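Local coordinates for solute binding protein MsmE (Bacillus subtilis subsp. subtilis str. 168, PDB 4R6H) that binds melibiose, raffinose and stachyose as the solute-binding component of an ABC importer, at residues E161-D164 with D165-A169; D199-A202 with T203-L206; S232-L235 with K236-K240; I398-P401 with Q402-S405. One frame throughout, in Å; residues are numbered along the deposited sequence.

Contact 1: E161-D164 with D165-A169; sequences ETMD and DFIKA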
# COMPACT_ATOMS: atom_id res chain seq x y z
N GLU A 161 16.46 9.50 7.39
CA GLU A 161 15.83 10.12 6.25
C GLU A 161 16.43 9.67 4.90
O GLU A 161 15.90 10.03 3.83
CB GLU A 161 15.92 11.65 6.34
CG GLU A 161 15.26 12.18 7.62
CD GLU A 161 15.35 13.70 7.81
OE1 GLU A 161 15.81 14.42 6.91
OE2 GLU A 161 14.95 14.16 8.90
N THR A 162 17.54 8.95 4.97
CA THR A 162 18.23 8.47 3.77
C THR A 162 18.58 7.01 3.99
O THR A 162 18.69 6.53 5.13
CB THR A 162 19.55 9.24 3.49
OG1 THR A 162 20.55 8.85 4.46
CG2 THR A 162 19.35 10.77 3.51
N MET A 163 18.75 6.28 2.88
CA MET A 163 19.19 4.89 2.96
C MET A 163 20.50 4.72 3.72
O MET A 163 20.64 3.82 4.55
CB MET A 163 19.29 4.27 1.57
CG MET A 163 19.73 2.84 1.57
SD MET A 163 18.49 1.71 2.22
CE MET A 163 17.57 1.34 0.71
N ASP A 164 21.44 5.62 3.46
CA ASP A 164 22.73 5.55 4.15
C ASP A 164 22.58 5.75 5.66
O ASP A 164 23.18 5.01 6.44
CB ASP A 164 23.75 6.52 3.53
CG ASP A 164 24.27 6.05 2.16
OD1 ASP A 164 24.12 4.86 1.81
OD2 ASP A 164 24.83 6.93 1.46
N ASP A 165 21.74 6.71 6.05
CA ASP A 165 21.50 6.91 7.47
C ASP A 165 20.73 5.75 8.11
O ASP A 165 20.93 5.38 9.26
CB ASP A 165 20.80 8.23 7.69
CG ASP A 165 21.73 9.42 7.57
OD1 ASP A 165 22.97 9.23 7.58
OD2 ASP A 165 21.21 10.52 7.42
N PHE A 166 19.85 5.13 7.32
CA PHE A 166 19.13 3.94 7.78
C PHE A 166 20.10 2.79 8.10
O PHE A 166 20.08 2.19 9.15
CB PHE A 166 18.08 3.57 6.69
CG PHE A 166 17.24 2.34 7.00
CD1 PHE A 166 16.73 2.06 8.26
CD2 PHE A 166 16.96 1.45 5.97
CE1 PHE A 166 15.99 0.92 8.49
CE2 PHE A 166 16.19 0.34 6.18
CZ PHE A 166 15.71 0.06 7.45
N ILE A 167 20.94 2.47 7.12
CA ILE A 167 21.90 1.38 7.28
C ILE A 167 22.86 1.69 8.46
O ILE A 167 23.14 0.81 9.24
CB ILE A 167 22.68 1.15 5.97
CG1 ILE A 167 21.72 0.62 4.91
CG2 ILE A 167 23.86 0.21 6.22
CD1 ILE A 167 22.36 0.61 3.55
N LYS A 168 23.27 2.95 8.58
CA LYS A 168 24.11 3.34 9.72
C LYS A 168 23.38 3.09 11.06
O LYS A 168 23.95 2.50 12.00
CB LYS A 168 24.52 4.79 9.60
CG LYS A 168 25.51 5.26 10.66
CD LYS A 168 26.05 6.62 10.22
CE LYS A 168 26.68 7.40 11.35
NZ LYS A 168 27.09 8.73 10.83
N ALA A 169 22.09 3.44 11.11
CA ALA A 169 21.32 3.12 12.32
C ALA A 169 21.28 1.63 12.62
O ALA A 169 21.35 1.21 13.76
CB ALA A 169 19.89 3.66 12.19
O HOH W 1 18.80 11.00 8.23
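T162 and D165 meet where the helix 163-177 begins, and they show how the N-terminus of a helix is capped. T162 is the N-cap: with chi1 at 73° its hydroxyl sits between backbone N and carbonyl carbon, facing the coming turn, and OG1 accepts from D165 N at 2.9 Å. The carbonyl of T162 already serves the helix, F166 N reaching T162 O at 2.8 Å. From there the bonds run on to M163 O, taken by I167 N with an N-H...O angle of 172°, and to D164 O, taken by K168 N. The buried, closely packed part is apolar. M163 bends at chi2 and chi3 and brings SD to the edge of the F166 ring, 4.1 Å from CD2, a Met-aromatic contact; its CG meets I167 CD1 at 4.0 Å. The solvent side is looser, with D164, D165 and K168 exposed. There a water accepts from E161 N and donates to D165 OD2 at 2.6 Å, tying the carboxylate to the chain just before the cap. Inward, F166 makes T-shaped stacks with F184 and F267 of the strands 182-185 and 265-269, while M163, F166 and I167 pack on helix 229-240.

Contact 2: D199-A202 with T203-L206; sequences DQFA and TPLL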
# COMPACT_ATOMS: atom_id res chain seq x y z
N ASP A 199 9.62 -3.03 -3.69
CA ASP A 199 8.60 -2.14 -4.24
C ASP A 199 8.68 -0.75 -3.62
O ASP A 199 8.66 0.28 -4.36
CB ASP A 199 7.21 -2.79 -4.02
CG ASP A 199 6.17 -2.34 -5.01
OD1 ASP A 199 6.48 -1.80 -6.06
OD2 ASP A 199 5.00 -2.64 -4.75
N GLN A 200 8.76 -0.65 -2.30
CA GLN A 200 8.79 0.64 -1.66
C GLN A 200 10.05 1.40 -2.04
O GLN A 200 9.96 2.57 -2.37
CB GLN A 200 8.69 0.58 -0.13
CG GLN A 200 7.31 0.37 0.41
CD GLN A 200 7.21 0.42 1.93
OE1 GLN A 200 6.51 -0.40 2.50
NE2 GLN A 200 7.75 1.46 2.55
N PHE A 201 11.21 0.73 -1.97
CA PHE A 201 12.47 1.47 -2.21
C PHE A 201 12.71 1.76 -3.70
O PHE A 201 13.52 2.62 -4.04
CB PHE A 201 13.66 0.82 -1.53
CG PHE A 201 13.74 1.09 -0.05
CD1 PHE A 201 14.09 2.37 0.43
CD2 PHE A 201 13.49 0.09 0.86
CE1 PHE A 201 14.18 2.58 1.80
CE2 PHE A 201 13.62 0.30 2.23
CZ PHE A 201 13.95 1.58 2.70
N ALA A 202 12.03 1.06 -4.59
CA ALA A 202 12.12 1.38 -6.02
C ALA A 202 11.67 2.80 -6.32
O ALA A 202 12.17 3.45 -7.23
CB ALA A 202 11.27 0.42 -6.83
N THR A 203 10.73 3.33 -5.53
CA THR A 203 10.26 4.71 -5.71
C THR A 203 11.35 5.79 -5.46
O THR A 203 11.63 6.56 -6.41
CB THR A 203 8.94 4.94 -4.92
OG1 THR A 203 7.87 4.20 -5.55
CG2 THR A 203 8.53 6.39 -4.84
N PRO A 204 12.00 5.81 -4.29
CA PRO A 204 13.10 6.79 -4.15
C PRO A 204 14.23 6.49 -5.12
O PRO A 204 14.93 7.42 -5.56
CB PRO A 204 13.56 6.62 -2.71
CG PRO A 204 12.96 5.35 -2.20
CD PRO A 204 11.70 5.15 -3.00
N LEU A 205 14.43 5.23 -5.51
CA LEU A 205 15.57 4.93 -6.40
C LEU A 205 15.32 5.45 -7.80
O LEU A 205 16.22 6.05 -8.39
CB LEU A 205 15.84 3.44 -6.46
CG LEU A 205 16.98 2.97 -7.39
CD1 LEU A 205 18.29 3.43 -6.84
CD2 LEU A 205 16.93 1.47 -7.49
N LEU A 206 14.11 5.28 -8.31
CA LEU A 206 13.84 5.39 -9.73
C LEU A 206 12.81 6.43 -10.14
O LEU A 206 12.68 6.71 -11.33
CB LEU A 206 13.43 4.02 -10.34
CG LEU A 206 14.37 2.84 -10.10
CD1 LEU A 206 13.75 1.53 -10.50
CD2 LEU A 206 15.66 3.06 -10.88
O HOH W 2 6.60 2.01 -4.34
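P204 interrupts the backbone ladder of the helix 192-206 at Q200, as a proline inside a helix must. P204 has no N-H to give the turn before it, and its CD instead lies 3.2 Å from Q200 O. That oxygen takes a weak bond from T203 N at 3.3 Å, one residue too early for an alpha-helical turn. Beyond the kink the usual spacing resumes: L205 N donates to F201 O at 3.1 Å, and L206 N to A202 O at 2.9 Å, the donor tilted 27° from the carbonyl plane. Before the kink the turn is opened as well, D199 O standing 3.9 Å from T203 N. A water enters here, donating to D199 O at 2.7 Å and to T203 OG1 at 2.8 Å. T203 can take part because its hydroxyl lies beside its own backbone N (chi1 -70°). The apolar meeting is slight: P204 CG approaches the F201 ring at a slant, 4.1 Å from CD1. The polar ends of D199 and Q200 turn elsewhere, D199 to the backbone N of D375 and Q200 to Q196, T292 and the carbonyl of G144. Q200 O, deprived of the proline's N-H, keeps a weak bond from T203 N, and D199 O, from which T203 N has drawn away, is met by the water; in so buried a place the kink probably costs little, because each oxygen still has a donor.

Contact 3: S232-L235 with K236-K240; sequences SEIL and KQMQK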
# COMPACT_ATOMS: atom_id res chain seq x y z
N SER A 232 19.27 -4.84 -4.59
CA SER A 232 19.70 -6.18 -4.23
C SER A 232 21.05 -6.18 -3.44
O SER A 232 21.25 -6.99 -2.53
CB SER A 232 19.83 -7.03 -5.48
OG SER A 232 18.53 -7.31 -6.03
N GLU A 233 21.93 -5.27 -3.85
CA GLU A 233 23.19 -5.08 -3.13
C GLU A 233 22.96 -4.66 -1.69
O GLU A 233 23.58 -5.21 -0.77
CB GLU A 233 24.12 -4.13 -3.86
CG GLU A 233 24.70 -4.80 -5.10
CD GLU A 233 25.36 -3.83 -6.00
OE1 GLU A 233 24.80 -2.75 -6.24
OE2 GLU A 233 26.46 -4.14 -6.46
N ILE A 234 22.05 -3.71 -1.49
CA ILE A 234 21.74 -3.26 -0.14
C ILE A 234 21.18 -4.42 0.70
O ILE A 234 21.57 -4.67 1.83
CB ILE A 234 20.75 -2.09 -0.17
CG1 ILE A 234 21.39 -0.81 -0.73
CG2 ILE A 234 20.26 -1.85 1.27
CD1 ILE A 234 22.63 -0.33 0.02
N LEU A 235 20.27 -5.20 0.11
CA LEU A 235 19.68 -6.33 0.84
C LEU A 235 20.74 -7.37 1.21
O LEU A 235 20.76 -7.88 2.30
CB LEU A 235 18.52 -6.95 0.04
CG LEU A 235 17.64 -7.98 0.76
CD1 LEU A 235 17.11 -7.40 2.06
CD2 LEU A 235 16.52 -8.47 -0.17
N LYS A 236 21.66 -7.62 0.29
CA LYS A 236 22.75 -8.54 0.53
C LYS A 236 23.72 -8.01 1.58
O LYS A 236 24.14 -8.80 2.42
CB LYS A 236 23.48 -8.87 -0.79
CG LYS A 236 24.50 -10.01 -0.61
CD LYS A 236 23.75 -11.33 -0.38
CE LYS A 236 24.71 -12.50 -0.27
NZ LYS A 236 23.94 -13.76 -0.09
N GLN A 237 24.00 -6.71 1.54
CA GLN A 237 24.76 -6.06 2.63
C GLN A 237 24.12 -6.26 3.98
O GLN A 237 24.75 -6.68 4.97
CB GLN A 237 24.89 -4.58 2.37
CG GLN A 237 25.79 -4.26 1.23
CD GLN A 237 25.71 -2.81 0.85
OE1 GLN A 237 25.43 -1.92 1.70
NE2 GLN A 237 25.94 -2.53 -0.42
N MET A 238 22.81 -6.05 4.04
CA MET A 238 22.12 -6.22 5.31
C MET A 238 22.21 -7.65 5.78
O MET A 238 22.40 -7.92 6.95
CB MET A 238 20.64 -5.80 5.16
CG MET A 238 20.50 -4.34 4.85
SD MET A 238 18.77 -3.91 4.44
CE MET A 238 18.84 -2.13 4.47
N GLN A 239 22.02 -8.61 4.88
CA GLN A 239 22.16 -10.00 5.27
C GLN A 239 23.58 -10.31 5.78
O GLN A 239 23.79 -10.84 6.87
CB GLN A 239 21.81 -10.90 4.09
CG GLN A 239 21.86 -12.37 4.40
CD GLN A 239 22.03 -13.22 3.16
OE1 GLN A 239 22.92 -12.97 2.35
NE2 GLN A 239 21.18 -14.23 3.01
N LYS A 240 24.56 -9.99 4.97
CA LYS A 240 25.93 -10.37 5.32
C LYS A 240 26.40 -9.75 6.63
O LYS A 240 27.11 -10.41 7.42
CB LYS A 240 26.90 -10.00 4.22
CG LYS A 240 28.18 -10.82 4.28
CD LYS A 240 29.11 -10.52 3.12
CE LYS A 240 30.46 -11.21 3.28
NZ LYS A 240 31.54 -10.49 2.52
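I234 meets both M238 and Q237 on the following turn of helix 229-240, and with L235 and K236 it is one of the three residues most buried by the contact. Its two branches divide the work: CG2 meets the methyl CE of M238 at 3.5 Å, while CD1 lies 3.6 Å from OE1 of the Q237 amide. Q237 in turn lays its aliphatic part on the preceding turn, CG being 3.1 Å from E233 O. With the amide cut back to an alanine here, I234 CD1 would probably lose its cover on that side, and the E233 carbonyl, still bonded by the backbone N, would be less covered. L235 joins the next turn mainly through its backbone, Q239 N donating to L235 O at 3.0 Å, and sends its side chain onto F194 and Y197 of helix 192-206. K236 does the reverse of I234. Its N bonds S232 O, but its side chain leaves the turn, bent at chi2 (69°), until NZ donates to Q239 OE1 at 2.8 Å, in the carbonyl plane and on a lone pair. NZ also makes a salt bridge with D397 OD1, which Q239 NE2 bonds too. The lysine charge thus has both a carboxylate and an amide oxygen, so that one edge of the helix is probably held by polar bonds and the other by apolar contact.

Contact 4: I398-P401 with Q402-S405; sequences ILAP and QDIS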
# COMPACT_ATOMS: atom_id res chain seq x y z
N ILE A 398 20.66 -18.39 -3.02
CA ILE A 398 20.49 -19.08 -4.31
C ILE A 398 20.91 -18.17 -5.50
O ILE A 398 21.53 -18.66 -6.45
CB ILE A 398 19.05 -19.56 -4.50
CG1 ILE A 398 18.69 -20.60 -3.44
CG2 ILE A 398 18.84 -20.15 -5.90
CD1 ILE A 398 17.20 -20.83 -3.29
N LEU A 399 20.59 -16.86 -5.43
CA LEU A 399 20.91 -15.91 -6.49
C LEU A 399 21.71 -14.76 -5.91
O LEU A 399 21.42 -14.29 -4.80
CB LEU A 399 19.65 -15.31 -7.09
CG LEU A 399 18.79 -16.23 -7.93
CD1 LEU A 399 17.67 -15.43 -8.59
CD2 LEU A 399 19.63 -16.98 -8.96
N ALA A 400 22.67 -14.27 -6.70
CA ALA A 400 23.49 -13.10 -6.36
C ALA A 400 22.89 -11.84 -6.98
O ALA A 400 22.14 -11.91 -7.95
CB ALA A 400 24.91 -13.32 -6.90
N PRO A 401 23.21 -10.65 -6.41
CA PRO A 401 22.58 -9.43 -6.91
C PRO A 401 22.65 -9.19 -8.42
O PRO A 401 21.66 -8.78 -9.01
CB PRO A 401 23.35 -8.33 -6.16
CG PRO A 401 23.69 -8.97 -4.88
CD PRO A 401 24.05 -10.39 -5.23
N GLN A 402 23.83 -9.41 -9.03
CA GLN A 402 23.93 -9.17 -10.49
C GLN A 402 23.01 -10.08 -11.31
O GLN A 402 22.37 -9.65 -12.29
CB GLN A 402 25.39 -9.31 -10.97
CG GLN A 402 26.39 -8.35 -10.30
CD GLN A 402 26.07 -6.86 -10.48
OE1 GLN A 402 25.47 -6.47 -11.47
NE2 GLN A 402 26.45 -6.03 -9.51
N ASP A 403 22.87 -11.33 -10.88
CA ASP A 403 22.00 -12.26 -11.58
C ASP A 403 20.51 -11.96 -11.41
O ASP A 403 19.68 -12.22 -12.28
CB ASP A 403 22.33 -13.69 -11.15
CG ASP A 403 23.79 -14.05 -11.47
OD1 ASP A 403 24.26 -13.67 -12.57
OD2 ASP A 403 24.47 -14.66 -10.63
N ILE A 404 20.15 -11.37 -10.27
CA ILE A 404 18.75 -10.95 -10.04
C ILE A 404 18.26 -9.90 -11.04
O ILE A 404 17.16 -9.97 -11.55
CB ILE A 404 18.59 -10.47 -8.57
CG1 ILE A 404 18.69 -11.69 -7.67
CG2 ILE A 404 17.27 -9.74 -8.37
CD1 ILE A 404 18.88 -11.38 -6.21
N SER A 405 19.08 -8.90 -11.32
CA SER A 405 18.66 -7.87 -12.25
C SER A 405 18.44 -8.45 -13.63
O SER A 405 17.55 -8.03 -14.34
CB SER A 405 19.65 -6.72 -12.26
OG SER A 405 19.59 -6.08 -10.99
O HOH W 3 23.35 -15.93 -8.87
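The carboxylate of D403 and the peptide carbonyl of A400 are the flat groups of this helix start, and each is met by something different. The carboxylate has the A400 methyl off one face at a slant, CB standing 4.0 Å from D403 OD2. A water also meets this oxygen, with little tilt from the carboxylate plane; it accepts from A400 N at 2.8 Å, and its separation from D403 OD2, 2.4 Å, is short enough to be treated with caution. The carbonyl of A400 is met almost end-on by I404 N, the C=O...N angle being 166° and A400 O lying 3.1 Å from that nitrogen. The bonds to P401 O, from S405 N and from I404 N, are both weak. A400 holds the N-cap position, the last residue before the helix 401-420, and P401 takes the first helical place, where a residue needs no N-H for the helix ladder and a proline is readily accepted. Just ahead of the cap, L399 folds back on the first turn, its CB 3.8 Å from I404 CG1. I404 can meet it because CG1 lies beside its own backbone N (chi1 -71°), which also brings CG1 to 3.5 Å from A400 O. Beyond, I404 packs on V390 and L394 of helix 383-395. In its place an alanine would probably leave L399 without its apolar partner and open a gap toward that helix. S405 OG turns to T229 OG1, just where the helix 229-240 begins, and P401 rests on S232 of the same helix.

Overall arrangement
All four are local contacts in or at the start of a helix, yet burial sets their chemistry. Contact 2 is wholly buried, nearest the chain's centre, and has a water bridging D199 O and T203 OG1 beside a proline kink; contacts 1, 3 and 4 are partly buried, with polar groups toward solvent. Contacts 1 and 4 both begin helices, one capped by a threonine hydroxyl, the other with an alanine at the N-cap and a proline in the first turn, whereas contact 3 lies in a helix already under way. Contact 3 lies between two of the others: I234 and M238 pack against contact 1, while S232 and E233 touch P401 of contact 4. M163 CE reaches F201 CD1 of contact 2 at 3.6 Å, but contacts 1 and 4 do not meet.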